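Local coordinates for aspartate-semialdehyde dehydrogenase (PDB 5CEF), which catalyses the NADPH-dependent reductive dephosphorylation of 4-phospho-L-aspartate to L-aspartate semialdehyde, an early step toward methionine and threonine, at residues His134-Pro139 / Gly225-Asp230. Numbering follows the deposited sequence.
Sequences HLSIIP and GGVTPD
His134 reaches across to the 225-230 loop, where its NE2 donates a hydrogen bond to Gly225 O at 2.9 Å. The acceptor lies in the plane of the imidazole at its edge, but the bond is bent (134° at the hydrogen), and NE2 sits above the carbonyl plane of Gly225. One face of the same ring receives a CH-pi contact from Val227 CG2, 4.1 Å from the centroid, so the imidazole is held both at an edge and over a face. Gly226 CA lies 3.6 Å from His134 NE2, obliquely to the ring, and its backbone pairs with Asp235. His134 and Val227 form the tight part; the histidine is buried, the loop residues around it partly exposed. Ser136 is the partly exposed margin: Val227 CG1, anti to its backbone N (chi1 176°), meets Ser136 OG at 3.5 Å, and that hydroxyl is hydrogen-bonded to Asn231. On the solvent side Pro229 and Asp230 are exposed and do not touch 134-139; Thr228 OG1 is hydrogen-bonded to Asp230 OD1 (2.6 Å) and also to Ala233 O. The arrangement is an interdomain surface contact, joining the 3-10 turn 134-136, which leads toward helix 138-145, in the Rossmann-type NAD-binding domain to the loop after helix 212-224 of the dimerisation domain.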
ATOM      1  N   HIS A 134     -25.798  21.780  23.903  1.00 29.29           N
ATOM      2  CA  HIS A 134     -24.843  22.422  24.802  1.00 29.08           C
ATOM      3  C   HIS A 134     -24.649  23.900  24.498  1.00 31.53           C
ATOM      4  O   HIS A 134     -24.000  24.623  25.272  1.00 29.60           O
ATOM      5  CB  HIS A 134     -23.521  21.684  24.823  1.00 28.00           C
ATOM      6  CG  HIS A 134     -23.598  20.353  25.494  1.00 29.76           C
ATOM      7  ND1 HIS A 134     -22.483  19.660  25.904  1.00 29.95           N
ATOM      8  CD2 HIS A 134     -24.663  19.588  25.829  1.00 30.84           C
ATOM      9  CE1 HIS A 134     -22.855  18.506  26.430  1.00 31.56           C
ATOM     10  NE2 HIS A 134     -24.173  18.437  26.394  1.00 31.91           N
ATOM     11  N   LEU A 135     -25.215  24.363  23.384  1.00 31.08           N
ATOM     12  CA  LEU A 135     -25.296  25.806  23.148  1.00 32.39           C
ATOM     13  C   LEU A 135     -26.027  26.566  24.280  1.00 32.04           C
ATOM     14  O   LEU A 135     -25.837  27.774  24.442  1.00 32.28           O
ATOM     15  CB  LEU A 135     -25.957  26.088  21.795  1.00 32.76           C
ATOM     16  CG  LEU A 135     -25.104  25.671  20.590  1.00 34.11           C
ATOM     17  CD1 LEU A 135     -25.914  25.762  19.319  1.00 36.40           C
ATOM     18  CD2 LEU A 135     -23.835  26.485  20.480  1.00 35.84           C
ATOM     19  N   SER A 136     -26.820  25.862  25.085  1.00 30.28           N
ATOM     20  CA  SER A 136     -27.527  26.492  26.200  1.00 30.94           C
ATOM     21  C   SER A 136     -26.630  27.225  27.202  1.00 30.81           C
ATOM     22  O   SER A 136     -27.110  28.107  27.910  1.00 31.38           O
ATOM     23  CB  SER A 136     -28.360  25.464  26.955  1.00 30.67           C
ATOM     24  OG  SER A 136     -27.529  24.669  27.761  1.00 35.52           O
ATOM     25  N   ILE A 137     -25.335  26.901  27.237  1.00 29.62           N
ATOM     26  CA  ILE A 137     -24.385  27.576  28.129  1.00 28.36           C
ATOM     27  C   ILE A 137     -23.835  28.888  27.576  1.00 30.84           C
ATOM     28  O   ILE A 137     -23.090  29.581  28.269  1.00 32.44           O
ATOM     29  CB  ILE A 137     -23.205  26.637  28.501  1.00 28.17           C
ATOM     30  CG1 ILE A 137     -22.571  27.029  29.824  1.00 29.75           C
ATOM     31  CG2 ILE A 137     -22.143  26.617  27.423  1.00 28.70           C
ATOM     32  CD1 ILE A 137     -21.456  26.110  30.276  1.00 30.92           C
ATOM     33  N   ILE A 138     -24.157  29.234  26.336  1.00 32.51           N
ATOM     34  CA  ILE A 138     -23.515  30.399  25.695  1.00 32.89           C
ATOM     35  C   ILE A 138     -23.834  31.748  26.369  1.00 35.03           C
ATOM     36  O   ILE A 138     -22.929  32.568  26.559  1.00 33.80           O
ATOM     37  CB  ILE A 138     -23.838  30.450  24.180  1.00 32.20           C
ATOM     38  CG1 ILE A 138     -23.202  29.261  23.454  1.00 32.18           C
ATOM     39  CG2 ILE A 138     -23.313  31.727  23.558  1.00 32.96           C
ATOM     40  CD1 ILE A 138     -21.694  29.197  23.575  1.00 33.95           C
ATOM     41  N   PRO A 139     -25.107  31.989  26.746  1.00 37.42           N
ATOM     42  CA  PRO A 139     -25.416  33.252  27.449  1.00 37.85           C
ATOM     43  C   PRO A 139     -24.560  33.432  28.694  1.00 40.30           C
ATOM     44  O   PRO A 139     -24.028  34.511  28.925  1.00 41.27           O
ATOM     45  CB  PRO A 139     -26.900  33.100  27.798  1.00 34.78           C
ATOM     46  CG  PRO A 139     -27.427  32.286  26.663  1.00 35.83           C
ATOM     47  CD  PRO A 139     -26.339  31.262  26.384  1.00 36.94           C
ATOM     48  N   GLY A 225     -22.260  13.913  28.035  1.00 30.83           N
ATOM     49  CA  GLY A 225     -22.878  14.537  29.185  1.00 31.63           C
ATOM     50  C   GLY A 225     -23.868  15.637  28.807  1.00 34.12           C
ATOM     51  O   GLY A 225     -24.264  15.795  27.628  1.00 32.20           O
ATOM     52  N   GLY A 226     -24.281  16.376  29.837  1.00 34.72           N
ATOM     53  CA  GLY A 226     -25.253  17.453  29.706  1.00 33.30           C
ATOM     54  C   GLY A 226     -24.730  18.780  30.245  1.00 33.78           C
ATOM     55  O   GLY A 226     -23.566  18.901  30.665  1.00 34.31           O
ATOM     56  N   VAL A 227     -25.612  19.773  30.180  1.00 32.95           N
ATOM     57  CA  VAL A 227     -25.435  21.054  30.801  1.00 33.07           C
ATOM     58  C   VAL A 227     -26.321  21.095  32.033  1.00 34.55           C
ATOM     59  O   VAL A 227     -27.450  20.618  32.006  1.00 34.91           O
ATOM     60  CB  VAL A 227     -25.843  22.168  29.847  1.00 32.18           C
ATOM     61  CG1 VAL A 227     -25.756  23.509  30.532  1.00 33.47           C
ATOM     62  CG2 VAL A 227     -24.908  22.151  28.657  1.00 34.45           C
ATOM     63  N   THR A 228     -25.809  21.653  33.117  1.00 35.10           N
ATOM     64  CA  THR A 228     -26.565  21.678  34.368  1.00 39.61           C
ATOM     65  C   THR A 228     -27.887  22.478  34.181  1.00 44.82           C
ATOM     66  O   THR A 228     -27.988  23.323  33.298  1.00 40.39           O
ATOM     67  CB  THR A 228     -25.729  22.255  35.543  1.00 39.14           C
ATOM     68  OG1 THR A 228     -25.062  23.457  35.144  1.00 39.77           O
ATOM     69  CG2 THR A 228     -24.690  21.273  35.983  1.00 36.02           C
ATOM     70  N   PRO A 229     -28.922  22.181  34.995  1.00 49.71           N
ATOM     71  CA  PRO A 229     -30.215  22.867  34.775  1.00 44.57           C
ATOM     72  C   PRO A 229     -30.112  24.389  34.821  1.00 44.73           C
ATOM     73  O   PRO A 229     -30.901  25.053  34.149  1.00 43.19           O
ATOM     74  CB  PRO A 229     -31.095  22.336  35.902  1.00 45.14           C
ATOM     75  CG  PRO A 229     -30.468  21.034  36.327  1.00 43.52           C
ATOM     76  CD  PRO A 229     -29.008  21.122  36.028  1.00 44.91           C
ATOM     77  N   ASP A 230     -29.140  24.945  35.564  1.00 42.20           N
ATOM     78  CA  ASP A 230     -28.926  26.414  35.573  1.00 44.24           C
ATOM     79  C   ASP A 230     -28.265  26.999  34.308  1.00 47.73           C
ATOM     80  O   ASP A 230     -28.107  28.213  34.216  1.00 44.05           O
ATOM     81  CB  ASP A 230     -28.138  26.881  36.822  1.00 45.92           C
ATOM     82  CG  ASP A 230     -26.762  26.255  36.936  1.00 50.59           C
ATOM     83  OD1 ASP A 230     -26.364  25.535  35.995  1.00 56.41           O
ATOM     84  OD2 ASP A 230     -26.082  26.457  37.972  1.00 50.22           O
TER